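PDB 6M4K: alpha-amylase from Eisenia fetida, which probably hydrolyses internal alpha-1,4-glucosidic linkages of starch-like polysaccharides, as a calcium- and chloride-dependent member of glycoside hydrolase family 13. Local coordinates for residues H261-N273 against G314-A328. Numbering follows the deposited sequence.
With SO4 (sulfate ion), chain F.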
loop_
_atom_site.group_PDB
_atom_site.type_symbol
_atom_site.label_atom_id
_atom_site.label_comp_id
_atom_site.label_asym_id
_atom_site.label_seq_id
_atom_site.Cartn_x
_atom_site.Cartn_y
_atom_site.Cartn_z
ATOM N N HIS A 261 -2.536 5.835 10.203
ATOM C CA HIS A 261 -2.299 6.958 9.301
ATOM C C HIS A 261 -3.519 7.221 8.419
ATOM O O HIS A 261 -4.050 8.339 8.383
ATOM C CB HIS A 261 -1.034 6.619 8.505
ATOM C CG HIS A 261 -0.752 7.484 7.321
ATOM N ND1 HIS A 261 0.189 8.495 7.346
ATOM C CD2 HIS A 261 -1.210 7.423 6.049
ATOM C CE1 HIS A 261 0.278 9.027 6.140
ATOM N NE2 HIS A 261 -0.559 8.394 5.336
ATOM N N GLY A 262 -3.997 6.192 7.720
ATOM C CA GLY A 262 -5.165 6.375 6.869
ATOM C C GLY A 262 -6.446 6.574 7.657
ATOM O O GLY A 262 -7.360 7.271 7.200
ATOM N N GLN A 263 -6.538 5.968 8.842
ATOM C CA GLN A 263 -7.683 6.225 9.706
ATOM C C GLN A 263 -7.738 7.695 10.089
ATOM O O GLN A 263 -8.793 8.338 9.989
ATOM C CB GLN A 263 -7.599 5.345 10.954
ATOM C CG GLN A 263 -7.968 3.890 10.713
ATOM C CD GLN A 263 -9.471 3.666 10.674
ATOM O OE1 GLN A 263 -10.225 4.285 11.428
ATOM N NE2 GLN A 263 -9.912 2.782 9.792
ATOM N N ASN A 264 -6.600 8.242 10.528
ATOM C CA ASN A 264 -6.554 9.626 10.984
ATOM C C ASN A 264 -6.765 10.599 9.829
ATOM O O ASN A 264 -7.569 11.532 9.935
ATOM C CB ASN A 264 -5.239 9.908 11.723
ATOM C CG ASN A 264 -5.181 9.243 13.102
ATOM O OD1 ASN A 264 -4.106 8.845 13.578
ATOM N ND2 ASN A 264 -6.322 9.141 13.752
ATOM N N LEU A 265 -6.047 10.413 8.719
ATOM C CA LEU A 265 -6.230 11.310 7.581
ATOM C C LEU A 265 -7.641 11.208 7.012
ATOM O O LEU A 265 -8.223 12.216 6.589
ATOM C CB LEU A 265 -5.169 11.054 6.507
ATOM C CG LEU A 265 -3.735 11.392 6.922
ATOM C CD1 LEU A 265 -2.775 11.131 5.784
ATOM C CD2 LEU A 265 -3.620 12.840 7.388
ATOM N N GLY A 266 -8.205 10.001 6.995
ATOM C CA GLY A 266 -9.579 9.845 6.540
ATOM C C GLY A 266 -10.553 10.623 7.404
ATOM O O GLY A 266 -11.377 11.393 6.902
ATOM N N ASN A 267 -10.442 10.465 8.721
ATOM C CA ASN A 267 -11.311 11.213 9.623
ATOM C C ASN A 267 -11.118 12.717 9.469
ATOM O O ASN A 267 -12.092 13.480 9.510
ATOM C CB ASN A 267 -11.058 10.770 11.067
ATOM C CG ASN A 267 -11.778 9.483 11.412
ATOM O OD1 ASN A 267 -12.841 9.192 10.856
ATOM N ND2 ASN A 267 -11.214 8.703 12.327
ATOM N N VAL A 268 -9.873 13.171 9.311
ATOM C CA VAL A 268 -9.617 14.604 9.225
ATOM C C VAL A 268 -10.214 15.185 7.950
ATOM O O VAL A 268 -10.943 16.184 7.988
ATOM C CB VAL A 268 -8.113 14.910 9.345
ATOM C CG1 VAL A 268 -7.854 16.369 8.983
ATOM C CG2 VAL A 268 -7.622 14.621 10.767
ATOM N N VAL A 269 -9.917 14.573 6.801
ATOM C CA VAL A 269 -10.391 15.129 5.535
ATOM C C VAL A 269 -11.908 15.036 5.434
ATOM O O VAL A 269 -12.555 15.915 4.845
ATOM C CB VAL A 269 -9.651 14.482 4.348
ATOM C CG1 VAL A 269 -10.248 14.929 3.016
ATOM C CG2 VAL A 269 -8.176 14.845 4.410
ATOM N N ARG A 270 -12.499 13.992 6.008
ATOM C CA ARG A 270 -13.955 13.881 6.049
ATOM C C ARG A 270 -14.586 14.818 7.068
ATOM O O ARG A 270 -15.816 14.970 7.060
ATOM C CB ARG A 270 -14.355 12.465 6.431
ATOM C CG ARG A 270 -14.119 11.415 5.347
ATOM C CD ARG A 270 -14.356 10.050 5.913
ATOM N NE ARG A 270 -14.313 8.993 4.909
ATOM C CZ ARG A 270 -15.354 8.611 4.175
ATOM N NH1 ARG A 270 -16.537 9.206 4.324
ATOM N NH2 ARG A 270 -15.217 7.630 3.296
ATOM N N LYS A 271 -13.790 15.417 7.955
ATOM C CA LYS A 271 -14.299 16.246 9.050
ATOM C C LYS A 271 -15.208 15.458 9.980
ATOM O O LYS A 271 -16.165 16.005 10.534
ATOM C CB LYS A 271 -15.006 17.504 8.547
ATOM C CG LYS A 271 -14.184 18.340 7.619
ATOM C CD LYS A 271 -15.047 19.433 7.048
ATOM C CE LYS A 271 -14.581 19.764 5.673
ATOM N NZ LYS A 271 -15.472 20.718 4.955
ATOM N N ASN A 272 -14.933 14.167 10.140
ATOM C CA ASN A 272 -15.726 13.331 11.029
ATOM C C ASN A 272 -15.604 13.836 12.460
ATOM O O ASN A 272 -14.513 14.193 12.922
ATOM C CB ASN A 272 -15.251 11.879 10.962
ATOM C CG ASN A 272 -15.764 11.145 9.735
ATOM O OD1 ASN A 272 -16.706 11.591 9.081
ATOM N ND2 ASN A 272 -15.164 10.003 9.434
ATOM N N ASN A 273 -16.742 13.875 13.156
ATOM C CA ASN A 273 -16.791 14.205 14.582
ATOM C C ASN A 273 -16.019 15.483 14.900
ATOM O O ASN A 273 -15.242 15.546 15.857
ATOM C CB ASN A 273 -16.323 13.034 15.441
ATOM C CG ASN A 273 -16.753 13.167 16.883
ATOM O OD1 ASN A 273 -17.594 14.005 17.215
ATOM N ND2 ASN A 273 -16.182 12.339 17.750
ATOM N N GLY A 314 -17.011 4.338 6.959
ATOM C CA GLY A 314 -17.239 5.707 7.371
ATOM C C GLY A 314 -16.024 6.588 7.603
ATOM O O GLY A 314 -16.189 7.761 7.942
ATOM N N THR A 315 -14.815 6.069 7.399
ATOM C CA THR A 315 -13.560 6.731 7.763
ATOM C C THR A 315 -12.545 6.663 6.626
ATOM O O THR A 315 -12.048 7.696 6.166
ATOM C CB THR A 315 -12.954 6.138 9.045
ATOM O OG1 THR A 315 -13.766 6.489 10.174
ATOM C CG2 THR A 315 -11.540 6.672 9.274
ATOM N N ILE A 316 -12.237 5.452 6.155
ATOM C CA ILE A 316 -11.248 5.299 5.093
ATOM C C ILE A 316 -11.719 6.002 3.825
ATOM O O ILE A 316 -12.895 5.924 3.443
ATOM C CB ILE A 316 -10.972 3.805 4.856
ATOM C CG1 ILE A 316 -10.395 3.143 6.116
ATOM C CG2 ILE A 316 -10.025 3.610 3.672
ATOM C CD1 ILE A 316 -9.112 3.802 6.644
ATOM N N LEU A 317 -10.801 6.691 3.157
ATOM C CA LEU A 317 -11.079 7.308 1.869
ATOM C C LEU A 317 -10.554 6.430 0.739
ATOM O O LEU A 317 -9.484 5.818 0.849
ATOM C CB LEU A 317 -10.453 8.700 1.792
ATOM C CG LEU A 317 -11.137 9.733 2.685
ATOM C CD1 LEU A 317 -10.288 10.995 2.816
ATOM C CD2 LEU A 317 -12.532 10.060 2.118
ATOM N N THR A 318 -11.334 6.351 -0.340
ATOM C CA THR A 318 -11.043 5.482 -1.468
ATOM C C THR A 318 -11.434 6.211 -2.742
ATOM O O THR A 318 -11.961 7.322 -2.708
ATOM C CB THR A 318 -11.860 4.189 -1.392
ATOM O OG1 THR A 318 -13.232 4.485 -1.721
ATOM C CG2 THR A 318 -11.816 3.587 -0.008
ATOM N N PHE A 319 -11.197 5.563 -3.885
ATOM C CA PHE A 319 -11.570 6.162 -5.166
ATOM C C PHE A 319 -13.070 6.436 -5.272
ATOM O O PHE A 319 -13.475 7.240 -6.118
ATOM C CB PHE A 319 -11.085 5.301 -6.342
ATOM C CG PHE A 319 -11.803 3.983 -6.483
ATOM C CD1 PHE A 319 -12.954 3.888 -7.257
ATOM C CD2 PHE A 319 -11.316 2.844 -5.876
ATOM C CE1 PHE A 319 -13.613 2.687 -7.401
ATOM C CE2 PHE A 319 -11.973 1.628 -6.021
ATOM C CZ PHE A 319 -13.133 1.554 -6.790
ATOM N N PHE A 320 -13.896 5.804 -4.435
ATOM C CA PHE A 320 -15.322 6.125 -4.419
ATOM C C PHE A 320 -15.597 7.516 -3.856
ATOM O O PHE A 320 -16.673 8.073 -4.103
ATOM C CB PHE A 320 -16.105 5.059 -3.640
ATOM C CG PHE A 320 -16.350 3.787 -4.409
ATOM C CD1 PHE A 320 -17.285 3.752 -5.430
ATOM C CD2 PHE A 320 -15.674 2.618 -4.092
ATOM C CE1 PHE A 320 -17.521 2.578 -6.132
ATOM C CE2 PHE A 320 -15.907 1.450 -4.788
ATOM C CZ PHE A 320 -16.833 1.428 -5.805
ATOM N N GLU A 321 -14.661 8.088 -3.094
ATOM C CA GLU A 321 -14.766 9.454 -2.605
ATOM C C GLU A 321 -13.608 10.242 -3.207
ATOM O O GLU A 321 -12.725 10.723 -2.492
ATOM C CB GLU A 321 -14.713 9.482 -1.070
ATOM C CG GLU A 321 -15.782 8.623 -0.376
ATOM C CD GLU A 321 -15.420 7.143 -0.295
ATOM O OE1 GLU A 321 -14.220 6.824 -0.114
ATOM O OE2 GLU A 321 -16.326 6.289 -0.430
ATOM N N ALA A 322 -13.613 10.380 -4.534
ATOM C CA ALA A 322 -12.396 10.732 -5.260
ATOM C C ALA A 322 -11.849 12.097 -4.862
ATOM O O ALA A 322 -10.626 12.271 -4.749
ATOM C CB ALA A 322 -12.655 10.674 -6.765
ATOM N N ASN A 323 -12.719 13.091 -4.663
ATOM C CA ASN A 323 -12.215 14.429 -4.373
ATOM C C ASN A 323 -11.496 14.467 -3.031
ATOM O O ASN A 323 -10.385 14.996 -2.921
ATOM C CB ASN A 323 -13.355 15.452 -4.407
ATOM C CG ASN A 323 -12.853 16.867 -4.563
ATOM O OD1 ASN A 323 -12.058 17.161 -5.460
ATOM N ND2 ASN A 323 -13.293 17.754 -3.676
ATOM N N MET A 324 -12.123 13.905 -1.999
ATOM C CA MET A 324 -11.484 13.844 -0.688
ATOM C C MET A 324 -10.256 12.944 -0.712
ATOM O O MET A 324 -9.258 13.229 -0.044
ATOM C CB MET A 324 -12.482 13.319 0.334
ATOM C CG MET A 324 -13.578 14.319 0.675
ATOM S SD MET A 324 -14.583 13.768 2.067
ATOM C CE MET A 324 -15.449 12.419 1.313
ATOM N N TYR A 325 -10.323 11.842 -1.453
ATOM C CA TYR A 325 -9.184 10.933 -1.568
ATOM C C TYR A 325 -7.966 11.632 -2.148
ATOM O O TYR A 325 -6.835 11.407 -1.697
ATOM C CB TYR A 325 -9.603 9.801 -2.485
ATOM C CG TYR A 325 -8.677 8.618 -2.617
ATOM C CD1 TYR A 325 -8.416 7.774 -1.543
ATOM C CD2 TYR A 325 -8.139 8.285 -3.848
ATOM C CE1 TYR A 325 -7.609 6.647 -1.691
ATOM C CE2 TYR A 325 -7.336 7.167 -4.002
ATOM C CZ TYR A 325 -7.071 6.362 -2.922
ATOM O OH TYR A 325 -6.299 5.244 -3.121
ATOM N N LYS A 326 -8.169 12.483 -3.148
ATOM C CA LYS A 326 -7.049 13.220 -3.718
ATOM C C LYS A 326 -6.484 14.222 -2.723
ATOM O O LYS A 326 -5.271 14.456 -2.696
ATOM C CB LYS A 326 -7.477 13.926 -5.002
ATOM C CG LYS A 326 -7.676 12.981 -6.170
ATOM C CD LYS A 326 -8.102 13.743 -7.410
ATOM C CE LYS A 326 -9.566 14.102 -7.351
ATOM N NZ LYS A 326 -9.995 14.776 -8.615
ATOM N N ILE A 327 -7.345 14.853 -1.919
ATOM C CA ILE A 327 -6.853 15.776 -0.897
ATOM C C ILE A 327 -5.971 15.038 0.105
ATOM O O ILE A 327 -4.864 15.480 0.434
ATOM C CB ILE A 327 -8.026 16.486 -0.201
ATOM C CG1 ILE A 327 -8.733 17.418 -1.185
ATOM C CG2 ILE A 327 -7.522 17.266 1.009
ATOM C CD1 ILE A 327 -10.049 17.974 -0.649
ATOM N N ALA A 328 -6.466 13.914 0.622
ATOM C CA ALA A 328 -5.703 13.145 1.601
ATOM C C ALA A 328 -4.391 12.645 1.011
ATOM O O ALA A 328 -3.352 12.679 1.682
ATOM C CB ALA A 328 -6.543 11.968 2.092
HETATM S S SO4 F . -16.137 13.139 -2.906
HETATM O O1 SO4 F . -14.927 13.066 -2.089
HETATM O O2 SO4 F . -16.839 14.373 -2.571
HETATM O O3 SO4 F . -15.747 13.146 -4.317
HETATM O O4 SO4 F . -16.990 11.982 -2.644
HETATM O O HOH W 1 -8.238 6.953 4.485
HETATM O O HOH W 2 -12.760 4.490 12.172
#
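Gly266 gives helix 261-270 a shallow notch, and the chain at Thr315 lies in it: Thr315 O rests 3.3 Å from Gly266 CA in a CA-H...O contact, against the bare glycine. Beside this notch the methyl Thr315 CG2 drops among Gln263 and Asn267, 3.3 Å from Gln263 O. Thr315 OG1, the other branch at CB, is turned by chi1 of -70° to face Asn267 OD1 and donates to it; the same oxygen accepts a nearly straight bond (172°) from Asn272 ND2. That amide nitrogen bonds Gly314 O as well, tying the Schellman-type helix end, with Lys271 at positive phi, to the incoming loop.

Arg270 runs extended across the loop, its guanidinium between Leu317 CD2 on one face and the Gly314-Thr315 peptide on the other. Arg270 NH2 reaches Ile316 O at 2.9 Å, the oxygen near the guanidinium plane, whereas NE makes a weak bond to Thr315 O; Glu321 adds a long salt bridge.

Val269 is the apolar knob toward helix 322-328. Val269 CG1 meets Met324 CB at 3.8 Å and also Ile327, Val269 CG2 meets Ala328 CB, and Leu317 CD1 packs on Val269 CB. A water joins Gly262 O to Leu317 N.

The loop before helix 322-328 thus packs alongside helix 261-270, while Val269 joins the two helices directly; the axes of these segments approach to 9.7 Å at 123°. The full TIM-barrel helices, 259-270 and 322-334, follow strands 255-257 and 295-297, and helix 389-401 touches Tyr325 and Lys326.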